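Local coordinates for mandelate racemase/muconate lactonizing enzyme/Enolase superfamily (Rhodobacter sphaeroides, PDB 2HZG), which is of unknown function but belongs to the enolase superfamily, pairing an alpha+beta capping domain with a TIM-type barrel that holds a sodium ion, at residues 204-209 with 229-234; 221-226 with 246-251; 29-34 with 42-47; 52-57 with 96-101. One frame throughout, in Å; residues are numbered along the deposited sequence.

Contact 1: residues 204-209 with 229-234; sequences FGEDVE and PFDAGA
Two loops pass each other with Gly-205 CA and Phe-230 CA 4.5 Å apart, and two backbone hydrogen bonds tie them there. The shorter runs from Asp-231 N to Gly-205 O (2.8 Å), fairly straight at 158° and in the carbonyl plane on a lone pair. In the other, Phe-204 N reaches Pro-229 O at 3.2 Å, more bent but nearly along the C=O axis. Phe-230 is the main apolar element: its CG sits anti to the carbonyl carbon (chi1 -56°), which sends the ring across the loop 204-208. Asp-207 O lies in the ring plane at the edge, 3.4 Å from Phe-230 CE1, while Val-208 CG2 approaches Phe-230 CZ at 4.1 Å. Pro-229 CB packs on one face, and Ala-237, Leu-241 and, edge-to-face, His-238 of helix 235-242 also pack against the ring. Both loops follow neighbouring barrel strands, 195-199 and 225-227, whose Asp-199 and Glu-227 bind sodium.

The side chains of Glu-206 and Asp-231 cross obliquely, their carboxylate planes 47° apart and Glu-206 OE2 only 3.8 Å from Asp-231 OD2. Two like charges this close would repel, but Arg-289 of the second subunit forms a salt bridge with Glu-206 and His-260 of that subunit hydrogen-bonds Asp-231. The acidic pair is therefore probably stabilised by dimerisation and may favour the protonated form of His-260 of the second subunit.

Contact 2: residues 221-226 with 246-251; sequences AGVLWL and ARVRIA
Trp-225 holds CG flanked by both the backbone N and the carbonyl carbon (chi1 78°), which brings the indole onto the neighbouring strand, while Val-248 swings CG2 anti to its N and sets it 3.5 Å from Trp-225 C. The strands belong to a beta-alpha-beta unit of the TIM-type barrel, 225-227 and 249-252 running parallel with helix 235-242 between them in sequence. Arg-249 N donates to Leu-224 O almost straight (173°), Leu-226 N to Arg-249 O at 2.7 Å nearly along the C=O axis, and Ala-251 N to Leu-226 O from above the carbonyl plane. On the face that carries Trp-225, Ala-251 CB lies over the five-membered ring in a CH-pi contact, 3.8 Å from its centroid. The indole NE1 is satisfied by Glu-227, a sodium ligand, which makes Trp-225 a second-shell residue of the metal site. Leu-226 and Ile-250 occupy the other face and pack on Leu-241 of helix 235-242. Just before the paired residues, Val-248 CG2 nestles beside Val-223 CG1 at 3.9 Å. A water donates to Leu-224 O (2.8 Å) and also to Arg-247 O (2.9 Å), so that Leu-224 O accepts two bonds.

Contact 3: residues 29-34 with 42-47; sequences LLVRVA and GECEAA
Gly-42 O is held by one hydrogen bond and one weaker contact: Val-31 N donates at 2.8 Å from above the carbonyl plane, and Leu-30 CA adds a CA-H...O contact at 3.4 Å. Gly-42 N answers with a bond to Val-31 O, also 2.8 Å and in the carbonyl plane, so Val-31 and Gly-42 form a hydrogen-bonded antiparallel pair of a beta hairpin. Next along, Leu-30 and Glu-43 are a non-hydrogen-bonded pair, and beyond them Cys-44 N donates to Leu-29 O nearly along the C=O axis. The side chains alternate between the two faces of the sheet. Glu-43, with CG anti to its backbone N (chi1 -178°) and the chain extended, lies alongside Leu-30 and points the same way; Leu-30 CD2 brushes Glu-43 CG at 3.6 Å, which covers the aliphatic part of the acid. Its carboxylate is buried, and OE1 is satisfied by Ser-308 OG in a loop of the barrel part, so this face links capping domain and barrel. On the other face Cys-44 SG sits between two branches, 3.9 Å from Val-31 CG2 and 4.0 Å from Leu-29 CD2, placed there by chi1 of -56°. Strand 27-35 is the middle strand of the three-stranded antiparallel sheet, with 5-14 along its other edge; helix 48-56 packs on Leu-29 and helix 99-118 on Val-31.

Contact 4: residues 52-57 with 96-101; sequences IAAFVC and LLQAPH
This is a small, largely apolar contact in the capping domain, where the last turn of helix 48-56 and the residue after it meet the turn that leads into helix 99-118. No hydrogen bond crosses it. Ala-54 carries most of the contact on the helix side: its CB touches Leu-96 CD1 at 3.8 Å and Gln-98 CB at 3.9 Å. Leu-96 meets the helix with both methyls, CD1 against that CB and CD2 over the backbone, 3.5 Å from Ala-54 O. The same CD2 approaches Cys-57 SG at 3.9 Å, the sulfur being turned between the backbone N and the carbonyl carbon (chi1 56°). Leu-96 has CG anti to its N but an unusual chi2 of 30°, and it was modelled in two conformers, which suggests some mobility. A type I turn from Leu-96 to Ala-99, closed by Ala-99 N to Leu-96 O at 2.9 Å, presents Leu-96 and Gln-98 to Ala-54 together. Gln-98 bends at chi2, so that its aliphatic part packs while its amide turns elsewhere: NE2 hydrogen-bonds Ser-51 OG, and OE1 accepts a hydrogen bond from the backbone N of Gln-98 of the second subunit. Pro-50 of that subunit also covers Leu-96. Helix 48-56 and the start of helix 99-118 pack beside the three-stranded antiparallel sheet, Ile-52 and Phe-55 reaching strand 5-14, as in the alpha+beta capping domain of the enolase superfamily.

From the N terminus, contact 3 comes first, closing the short hairpin between strands 27-35 and 38-44. Helix 48-56 follows directly, and contact 4 closes a loop of 38 residues by bringing that helix to the start of helix 99-118. The two are in series yet touch, with Cys-44 SG 3.2 Å from His-101 O, so sheet and helices of the capping domain pack together. In the barrel, contacts 1 and 2 cross, their segments alternating along the chain, and meet where Pro-229 packs on Ile-250. Contact 2 joins adjacent strands and contact 1 the loops beyond strands 195-199 and 225-227. Contacts 1 and 4 both make polar bonds to the second subunit.

Contact 1: residues 204-209 with 229-234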
loop_
_atom_site.group_PDB
_atom_site.type_symbol
_atom_site.label_atom_id
_atom_site.label_comp_id
_atom_site.label_asym_id
_atom_site.label_seq_id
_atom_site.Cartn_x
_atom_site.Cartn_y
_atom_site.Cartn_z
ATOM N N PHE A 204 -6.803 -8.130 16.326
ATOM C CA PHE A 204 -8.197 -8.564 16.231
ATOM C C PHE A 204 -8.696 -8.599 14.797
ATOM O O PHE A 204 -9.795 -9.090 14.550
ATOM C CB PHE A 204 -9.109 -7.760 17.169
ATOM C CG PHE A 204 -8.654 -7.802 18.601
ATOM C CD1 PHE A 204 -8.665 -9.006 19.305
ATOM C CD2 PHE A 204 -8.183 -6.645 19.232
ATOM C CE1 PHE A 204 -8.203 -9.057 20.635
ATOM C CE2 PHE A 204 -7.720 -6.683 20.547
ATOM C CZ PHE A 204 -7.735 -7.889 21.249
ATOM N N GLY A 205 -7.872 -8.109 13.863
ATOM C CA GLY A 205 -8.146 -8.197 12.425
ATOM C C GLY A 205 -9.372 -7.384 12.054
ATOM O O GLY A 205 -9.283 -6.174 11.840
ATOM N N GLU A 206 -10.522 -8.055 11.984
ATOM C CA GLU A 206 -11.816 -7.381 11.792
ATOM C C GLU A 206 -12.845 -7.822 12.840
ATOM O O GLU A 206 -14.038 -7.540 12.713
ATOM C CB GLU A 206 -12.367 -7.675 10.394
ATOM C CG GLU A 206 -11.526 -7.090 9.274
ATOM C CD GLU A 206 -12.073 -7.473 7.899
ATOM O OE1 GLU A 206 -13.152 -6.977 7.546
ATOM O OE2 GLU A 206 -11.431 -8.278 7.194
ATOM N N ASP A 207 -12.373 -8.505 13.878
ATOM C CA ASP A 207 -13.267 -9.121 14.864
ATOM C C ASP A 207 -13.614 -8.089 15.948
ATOM O O ASP A 207 -12.913 -7.977 16.983
ATOM C CB ASP A 207 -12.583 -10.356 15.430
ATOM C CG ASP A 207 -13.516 -11.251 16.237
ATOM O OD1 ASP A 207 -14.581 -10.811 16.706
ATOM O OD2 ASP A 207 -13.134 -12.414 16.429
ATOM N N VAL A 208 -14.653 -7.295 15.673
ATOM C CA VAL A 208 -15.103 -6.255 16.600
ATOM C C VAL A 208 -15.431 -6.861 17.972
ATOM O O VAL A 208 -15.095 -6.275 19.017
ATOM C CB VAL A 208 -16.307 -5.452 16.061
ATOM C CG1 VAL A 208 -16.793 -4.430 17.100
ATOM C CG2 VAL A 208 -15.923 -4.735 14.755
ATOM N N GLU A 209 -16.089 -8.020 17.971
ATOM C CA GLU A 209 -16.525 -8.609 19.229
ATOM C C GLU A 209 -15.356 -9.100 20.088
ATOM O O GLU A 209 -15.370 -8.883 21.286
ATOM C CB GLU A 209 -17.593 -9.687 19.004
ATOM C CG GLU A 209 -18.855 -9.138 18.257
ATOM C CD GLU A 209 -19.547 -7.986 19.004
ATOM O OE1 GLU A 209 -19.627 -8.011 20.255
ATOM O OE2 GLU A 209 -20.006 -7.031 18.344
ATOM N N PRO A 229 -6.487 -1.616 17.024
ATOM C CA PRO A 229 -7.205 -2.882 17.324
ATOM C C PRO A 229 -7.388 -3.793 16.090
ATOM O O PRO A 229 -7.488 -5.000 16.236
ATOM C CB PRO A 229 -8.584 -2.409 17.841
ATOM C CG PRO A 229 -8.730 -0.986 17.272
ATOM C CD PRO A 229 -7.329 -0.417 17.240
ATOM N N PHE A 230 -7.428 -3.199 14.900
ATOM C CA PHE A 230 -7.837 -3.903 13.679
ATOM C C PHE A 230 -6.892 -3.673 12.502
ATOM O O PHE A 230 -5.986 -2.826 12.597
ATOM C CB PHE A 230 -9.239 -3.430 13.269
ATOM C CG PHE A 230 -10.281 -3.586 14.350
ATOM C CD1 PHE A 230 -10.674 -4.865 14.789
ATOM C CD2 PHE A 230 -10.873 -2.461 14.920
ATOM C CE1 PHE A 230 -11.646 -5.009 15.792
ATOM C CE2 PHE A 230 -11.841 -2.591 15.924
ATOM C CZ PHE A 230 -12.232 -3.862 16.362
ATOM N N ASP A 231 -7.117 -4.408 11.394
ATOM C CA ASP A 231 -6.494 -4.087 10.094
ATOM C C ASP A 231 -6.509 -2.572 9.929
ATOM O O ASP A 231 -7.517 -1.944 10.241
ATOM C CB ASP A 231 -7.312 -4.619 8.892
ATOM C CG ASP A 231 -7.336 -6.131 8.772
ATOM O OD1 ASP A 231 -6.626 -6.848 9.509
ATOM O OD2 ASP A 231 -8.086 -6.599 7.878
ATOM N N ALA A 232 -5.435 -2.006 9.379
ATOM C CA ALA A 232 -5.327 -0.549 9.189
ATOM C C ALA A 232 -6.484 0.059 8.383
ATOM O O ALA A 232 -6.966 1.164 8.689
ATOM C CB ALA A 232 -3.990 -0.196 8.548
ATOM N N GLY A 233 -6.932 -0.659 7.358
ATOM C CA GLY A 233 -8.043 -0.184 6.524
ATOM C C GLY A 233 -9.444 -0.448 7.054
ATOM O O GLY A 233 -10.421 0.050 6.484
ATOM N N ALA A 234 -9.552 -1.217 8.144
ATOM C CA ALA A 234 -10.873 -1.577 8.712
ATOM C C ALA A 234 -11.487 -0.445 9.539
ATOM O O ALA A 234 -11.599 -0.547 10.757
ATOM C CB ALA A 234 -10.786 -2.863 9.533
#

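Contact 2: residues 221-226 with 246-251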
loop_
_atom_site.group_PDB
_atom_site.type_symbol
_atom_site.label_atom_id
_atom_site.label_comp_id
_atom_site.label_asym_id
_atom_site.label_seq_id
_atom_site.Cartn_x
_atom_site.Cartn_y
_atom_site.Cartn_z
ATOM N N ALA A 221 -8.146 -1.212 34.218
ATOM C CA ALA A 221 -6.742 -0.811 34.353
ATOM C C ALA A 221 -6.512 0.678 34.092
ATOM O O ALA A 221 -5.381 1.154 34.159
ATOM C CB ALA A 221 -5.860 -1.659 33.439
ATOM N N GLY A 222 -7.581 1.401 33.771
ATOM C CA GLY A 222 -7.527 2.848 33.540
ATOM C C GLY A 222 -6.705 3.213 32.309
ATOM O O GLY A 222 -6.055 4.259 32.279
ATOM N N VAL A 223 -6.738 2.346 31.301
ATOM C CA VAL A 223 -5.982 2.555 30.056
ATOM C C VAL A 223 -6.498 3.764 29.253
ATOM O O VAL A 223 -7.713 3.941 29.041
ATOM C CB VAL A 223 -5.932 1.258 29.208
ATOM C CG1 VAL A 223 -5.207 1.481 27.863
ATOM C CG2 VAL A 223 -5.241 0.138 29.992
ATOM N N LEU A 224 -5.565 4.608 28.829
ATOM C CA LEU A 224 -5.892 5.819 28.075
ATOM C C LEU A 224 -6.386 5.523 26.644
ATOM O O LEU A 224 -7.392 6.077 26.202
ATOM C CB LEU A 224 -4.679 6.767 28.044
ATOM C CG LEU A 224 -4.772 8.066 27.225
ATOM C CD1 LEU A 224 -5.808 9.019 27.823
ATOM C CD2 LEU A 224 -3.391 8.747 27.096
ATOM N N TRP A 225 -5.652 4.678 25.916
ATOM C CA TRP A 225 -6.047 4.353 24.569
ATOM C C TRP A 225 -5.698 2.923 24.219
ATOM O O TRP A 225 -4.807 2.298 24.823
ATOM C CB TRP A 225 -5.480 5.352 23.525
ATOM C CG TRP A 225 -3.995 5.183 23.139
ATOM C CD1 TRP A 225 -3.378 4.058 22.629
ATOM C CD2 TRP A 225 -2.978 6.201 23.190
ATOM N NE1 TRP A 225 -2.033 4.323 22.383
ATOM C CE2 TRP A 225 -1.776 5.628 22.714
ATOM C CE3 TRP A 225 -2.974 7.544 23.592
ATOM C CZ2 TRP A 225 -0.577 6.354 22.646
ATOM C CZ3 TRP A 225 -1.797 8.257 23.517
ATOM C CH2 TRP A 225 -0.613 7.661 23.039
ATOM N N LEU A 226 -6.437 2.422 23.240
ATOM C CA LEU A 226 -6.233 1.116 22.657
ATOM C C LEU A 226 -5.838 1.374 21.226
ATOM O O LEU A 226 -6.609 1.928 20.453
ATOM C CB LEU A 226 -7.529 0.296 22.725
ATOM C CG LEU A 226 -7.500 -1.035 21.967
ATOM C CD1 LEU A 226 -6.455 -1.988 22.581
ATOM C CD2 LEU A 226 -8.922 -1.645 21.927
ATOM N N ALA A 246 -16.993 2.498 25.950
ATOM C CA ALA A 246 -15.874 2.370 26.896
ATOM C C ALA A 246 -15.197 3.721 27.132
ATOM O O ALA A 246 -15.363 4.649 26.344
ATOM C CB ALA A 246 -14.872 1.337 26.407
ATOM N N ARG A 247 -14.444 3.847 28.224
ATOM C CA ARG A 247 -13.707 5.091 28.471
ATOM C C ARG A 247 -12.411 5.129 27.643
ATOM O O ARG A 247 -12.034 6.175 27.144
ATOM C CB ARG A 247 -13.371 5.281 29.954
ATOM C CG ARG A 247 -14.598 5.366 30.904
ATOM C CD ARG A 247 -14.178 5.903 32.301
ATOM N NE ARG A 247 -12.814 5.471 32.595
ATOM C CZ ARG A 247 -12.492 4.365 33.268
ATOM N NH1 ARG A 247 -13.456 3.586 33.770
ATOM N NH2 ARG A 247 -11.196 4.050 33.442
ATOM N N VAL A 248 -11.736 3.984 27.535
ATOM C CA VAL A 248 -10.530 3.860 26.719
ATOM C C VAL A 248 -10.847 4.343 25.303
ATOM O O VAL A 248 -11.870 3.965 24.706
ATOM C CB VAL A 248 -9.970 2.408 26.730
ATOM C CG1 VAL A 248 -10.966 1.408 26.124
ATOM C CG2 VAL A 248 -8.600 2.320 26.034
ATOM N N ARG A 249 -9.980 5.190 24.774
ATOM C CA ARG A 249 -10.169 5.712 23.429
ATOM C C ARG A 249 -9.420 4.866 22.418
ATOM O O ARG A 249 -8.555 4.080 22.796
ATOM C CB ARG A 249 -9.756 7.188 23.393
ATOM C CG ARG A 249 -10.712 8.024 24.258
ATOM C CD ARG A 249 -10.127 9.375 24.577
ATOM N NE ARG A 249 -10.170 10.254 23.410
ATOM C CZ ARG A 249 -9.639 11.472 23.367
ATOM N NH1 ARG A 249 -8.996 11.961 24.425
ATOM N NH2 ARG A 249 -9.741 12.192 22.254
ATOM N N ILE A 250 -9.776 4.996 21.141
ATOM C CA ILE A 250 -9.115 4.216 20.096
ATOM C C ILE A 250 -8.036 5.086 19.438
ATOM O O ILE A 250 -8.224 6.288 19.240
ATOM C CB ILE A 250 -10.127 3.634 19.038
ATOM C CG1 ILE A 250 -11.307 2.900 19.716
ATOM C CG2 ILE A 250 -9.415 2.714 18.026
ATOM C CD1 ILE A 250 -10.945 1.910 20.833
ATOM N N ALA A 251 -6.897 4.473 19.159
ATOM C CA ALA A 251 -5.791 5.172 18.506
ATOM C C ALA A 251 -5.322 4.371 17.319
ATOM O O ALA A 251 -5.451 3.146 17.295
ATOM C CB ALA A 251 -4.624 5.394 19.493
HETATM O O HOH W 1 -9.388 7.273 27.723
#

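Contact 3: residues 29-34 with 42-47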
loop_
_atom_site.group_PDB
_atom_site.type_symbol
_atom_site.label_atom_id
_atom_site.label_comp_id
_atom_site.label_asym_id
_atom_site.label_seq_id
_atom_site.Cartn_x
_atom_site.Cartn_y
_atom_site.Cartn_z
ATOM N N LEU A 29 16.634 1.128 6.997
ATOM C CA LEU A 29 17.126 1.612 5.720
ATOM C C LEU A 29 17.402 3.106 5.871
ATOM O O LEU A 29 16.474 3.895 6.015
ATOM C CB LEU A 29 16.156 1.328 4.561
ATOM C CG LEU A 29 16.675 1.823 3.186
ATOM C CD1 LEU A 29 17.939 1.096 2.723
ATOM C CD2 LEU A 29 15.597 1.681 2.135
ATOM N N LEU A 30 18.685 3.472 5.878
ATOM C CA LEU A 30 19.075 4.875 5.997
ATOM C C LEU A 30 19.346 5.456 4.612
ATOM O O LEU A 30 19.755 4.753 3.696
ATOM C CB LEU A 30 20.316 5.022 6.895
ATOM C CG LEU A 30 20.222 4.627 8.380
ATOM C CD1 LEU A 30 21.464 5.130 9.110
ATOM C CD2 LEU A 30 18.976 5.201 9.056
ATOM N N VAL A 31 19.099 6.747 4.469
ATOM C CA VAL A 31 19.163 7.380 3.167
ATOM C C VAL A 31 20.012 8.621 3.324
ATOM O O VAL A 31 19.677 9.502 4.119
ATOM C CB VAL A 31 17.751 7.817 2.652
ATOM C CG1 VAL A 31 17.872 8.508 1.297
ATOM C CG2 VAL A 31 16.770 6.622 2.544
ATOM N N ARG A 32 21.109 8.684 2.572
ATOM C CA ARG A 32 21.938 9.886 2.566
ATOM C C ARG A 32 21.790 10.556 1.217
ATOM O O ARG A 32 22.142 9.969 0.191
ATOM C CB ARG A 32 23.420 9.551 2.829
ATOM C CG ARG A 32 24.316 10.804 2.937
ATOM C CD ARG A 32 25.802 10.473 3.065
ATOM N NE ARG A 32 26.284 9.659 1.956
ATOM C CZ ARG A 32 27.286 8.785 2.032
ATOM N NH1 ARG A 32 27.949 8.611 3.183
ATOM N NH2 ARG A 32 27.625 8.082 0.952
ATOM N N VAL A 33 21.273 11.778 1.218
ATOM C CA VAL A 33 21.128 12.549 -0.007
ATOM C C VAL A 33 22.258 13.592 -0.046
ATOM O O VAL A 33 22.561 14.219 0.985
ATOM C CB VAL A 33 19.742 13.237 -0.087
ATOM C CG1 VAL A 33 19.619 14.083 -1.364
ATOM C CG2 VAL A 33 18.603 12.192 -0.022
ATOM N N ALA A 34 22.886 13.746 -1.211
ATOM C CA ALA A 34 23.899 14.783 -1.427
ATOM C C ALA A 34 23.439 15.728 -2.529
ATOM O O ALA A 34 23.021 15.286 -3.602
ATOM C CB ALA A 34 25.274 14.161 -1.797
ATOM N N GLY A 42 18.021 10.544 6.158
ATOM C CA GLY A 42 16.678 10.134 6.543
ATOM C C GLY A 42 16.641 8.629 6.778
ATOM O O GLY A 42 17.622 7.926 6.523
ATOM N N GLU A 43 15.504 8.143 7.264
ATOM C CA GLU A 43 15.331 6.738 7.571
ATOM C C GLU A 43 13.933 6.285 7.095
ATOM O O GLU A 43 12.925 6.942 7.374
ATOM C CB GLU A 43 15.497 6.513 9.079
ATOM C CG GLU A 43 15.375 5.047 9.549
ATOM C CD GLU A 43 15.661 4.906 11.049
ATOM O OE1 GLU A 43 16.413 5.753 11.596
ATOM O OE2 GLU A 43 15.126 3.957 11.678
ATOM N N CYS A 44 13.897 5.177 6.354
ATOM C CA CYS A 44 12.626 4.570 5.942
ATOM C C CYS A 44 12.226 3.544 6.997
ATOM O O CYS A 44 13.027 2.680 7.357
ATOM C CB CYS A 44 12.783 3.840 4.601
ATOM S SG CYS A 44 13.412 4.845 3.258
ATOM N N GLU A 45 11.001 3.635 7.495
ATOM C CA GLU A 45 10.514 2.607 8.413
ATOM C C GLU A 45 9.780 1.562 7.572
ATOM O O GLU A 45 8.556 1.580 7.434
ATOM C CB GLU A 45 9.629 3.199 9.532
ATOM C CG GLU A 45 9.099 2.151 10.530
ATOM C CD GLU A 45 10.168 1.187 11.101
ATOM O OE1 GLU A 45 11.368 1.540 11.162
ATOM O OE2 GLU A 45 9.790 0.058 11.511
ATOM N N ALA A 46 10.552 0.657 6.990
ATOM C CA ALA A 46 10.066 -0.122 5.875
ATOM C C ALA A 46 10.994 -1.292 5.714
ATOM O O ALA A 46 12.117 -1.273 6.241
ATOM C CB ALA A 46 10.108 0.724 4.604
ATOM N N ALA A 47 10.560 -2.263 4.917
ATOM C CA ALA A 47 11.402 -3.390 4.528
ATOM C C ALA A 47 12.507 -2.852 3.625
ATOM O O ALA A 47 12.224 -2.299 2.565
ATOM C CB ALA A 47 10.553 -4.466 3.814
#

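Contact 4: residues 52-57 with 96-101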
loop_
_atom_site.group_PDB
_atom_site.type_symbol
_atom_site.label_atom_id
_atom_site.label_comp_id
_atom_site.label_asym_id
_atom_site.label_seq_id
_atom_site.Cartn_x
_atom_site.Cartn_y
_atom_site.Cartn_z
ATOM N N ILE A 52 14.773 -0.559 -1.384
ATOM C CA ILE A 52 15.902 -0.362 -2.307
ATOM C C ILE A 52 15.487 -0.740 -3.739
ATOM O O ILE A 52 15.793 -0.019 -4.687
ATOM C CB ILE A 52 17.165 -1.192 -1.903
ATOM C CG1 ILE A 52 17.805 -0.644 -0.612
ATOM C CG2 ILE A 52 18.183 -1.214 -3.057
ATOM C CD1 ILE A 52 18.736 -1.685 0.105
ATOM N N ALA A 53 14.793 -1.879 -3.888
ATOM C CA ALA A 53 14.269 -2.290 -5.200
ATOM C C ALA A 53 13.352 -1.238 -5.833
ATOM O O ALA A 53 13.480 -0.961 -7.029
ATOM C CB ALA A 53 13.590 -3.658 -5.125
ATOM N N ALA A 54 12.464 -0.631 -5.040
ATOM C CA ALA A 54 11.630 0.489 -5.494
ATOM C C ALA A 54 12.469 1.680 -5.979
ATOM O O ALA A 54 12.087 2.376 -6.914
ATOM C CB ALA A 54 10.607 0.936 -4.380
ATOM N N PHE A 55 13.609 1.916 -5.338
ATOM C CA PHE A 55 14.519 2.999 -5.763
ATOM C C PHE A 55 15.202 2.791 -7.122
ATOM O O PHE A 55 15.359 3.751 -7.885
ATOM C CB PHE A 55 15.592 3.302 -4.696
ATOM C CG PHE A 55 16.225 4.642 -4.875
ATOM C CD1 PHE A 55 15.477 5.801 -4.702
ATOM C CD2 PHE A 55 17.553 4.755 -5.285
ATOM C CE1 PHE A 55 16.041 7.051 -4.909
ATOM C CE2 PHE A 55 18.133 6.019 -5.489
ATOM C CZ PHE A 55 17.378 7.154 -5.305
ATOM N N VAL A 56 15.605 1.554 -7.415
ATOM C CA VAL A 56 16.488 1.288 -8.565
ATOM C C VAL A 56 15.910 0.416 -9.682
ATOM O O VAL A 56 16.589 0.185 -10.667
ATOM C CB VAL A 56 17.834 0.612 -8.116
ATOM C CG1 VAL A 56 18.577 1.522 -7.090
ATOM C CG2 VAL A 56 17.583 -0.811 -7.527
ATOM N N CYS A 57 14.692 -0.105 -9.514
ATOM C CA CYS A 57 14.180 -1.102 -10.454
ATOM C C CYS A 57 14.095 -0.581 -11.896
ATOM O O CYS A 57 13.902 0.605 -12.112
ATOM C CB CYS A 57 12.798 -1.627 -10.015
ATOM S SG CYS A 57 11.561 -0.359 -9.793
ATOM N N LEU A 96 3.851 1.613 -8.341
ATOM C CA LEU A 96 4.890 0.940 -7.583
ATOM C C LEU A 96 4.468 1.036 -6.119
ATOM O O LEU A 96 4.686 2.060 -5.454
ATOM C CB LEU A 96 6.252 1.593 -7.882
ATOM C CG LEU A 96 7.517 1.307 -7.062
ATOM C CD1 LEU A 96 7.543 -0.095 -6.465
ATOM C CD2 LEU A 96 8.778 1.616 -7.873
ATOM N N LEU A 97 3.819 -0.023 -5.630
ATOM C CA LEU A 97 3.163 0.025 -4.312
ATOM C C LEU A 97 4.120 0.420 -3.175
ATOM O O LEU A 97 3.749 1.199 -2.298
ATOM C CB LEU A 97 2.449 -1.309 -4.011
ATOM C CG LEU A 97 1.667 -1.459 -2.687
ATOM C CD1 LEU A 97 0.688 -0.317 -2.468
ATOM C CD2 LEU A 97 0.948 -2.861 -2.623
ATOM N N GLN A 98 5.342 -0.098 -3.218
ATOM C CA GLN A 98 6.370 0.180 -2.199
ATOM C C GLN A 98 6.820 1.652 -2.156
ATOM O O GLN A 98 7.411 2.082 -1.151
ATOM C CB GLN A 98 7.608 -0.706 -2.435
ATOM C CG GLN A 98 8.661 -0.703 -1.303
ATOM C CD GLN A 98 8.211 -1.456 -0.048
ATOM O OE1 GLN A 98 7.278 -2.245 -0.095
ATOM N NE2 GLN A 98 8.886 -1.222 1.071
ATOM N N ALA A 99 6.533 2.423 -3.212
ATOM C CA ALA A 99 7.137 3.764 -3.356
ATOM C C ALA A 99 7.095 4.697 -2.107
ATOM O O ALA A 99 8.116 5.282 -1.768
ATOM C CB ALA A 99 6.618 4.490 -4.597
ATOM N N PRO A 100 5.928 4.848 -1.440
ATOM C CA PRO A 100 5.845 5.797 -0.321
ATOM C C PRO A 100 6.852 5.499 0.802
ATOM O O PRO A 100 7.310 6.424 1.459
ATOM C CB PRO A 100 4.426 5.581 0.220
ATOM C CG PRO A 100 3.684 4.967 -0.862
ATOM C CD PRO A 100 4.630 4.197 -1.694
ATOM N N HIS A 101 7.171 4.220 1.013
ATOM C CA HIS A 101 8.093 3.822 2.081
ATOM C C HIS A 101 9.521 4.224 1.732
ATOM O O HIS A 101 10.255 4.730 2.588
ATOM C CB HIS A 101 7.979 2.315 2.324
ATOM C CG HIS A 101 6.867 1.951 3.259
ATOM N ND1 HIS A 101 6.757 0.702 3.839
ATOM C CD2 HIS A 101 5.833 2.679 3.734
ATOM C CE1 HIS A 101 5.696 0.681 4.627
ATOM N NE2 HIS A 101 5.124 1.872 4.588
#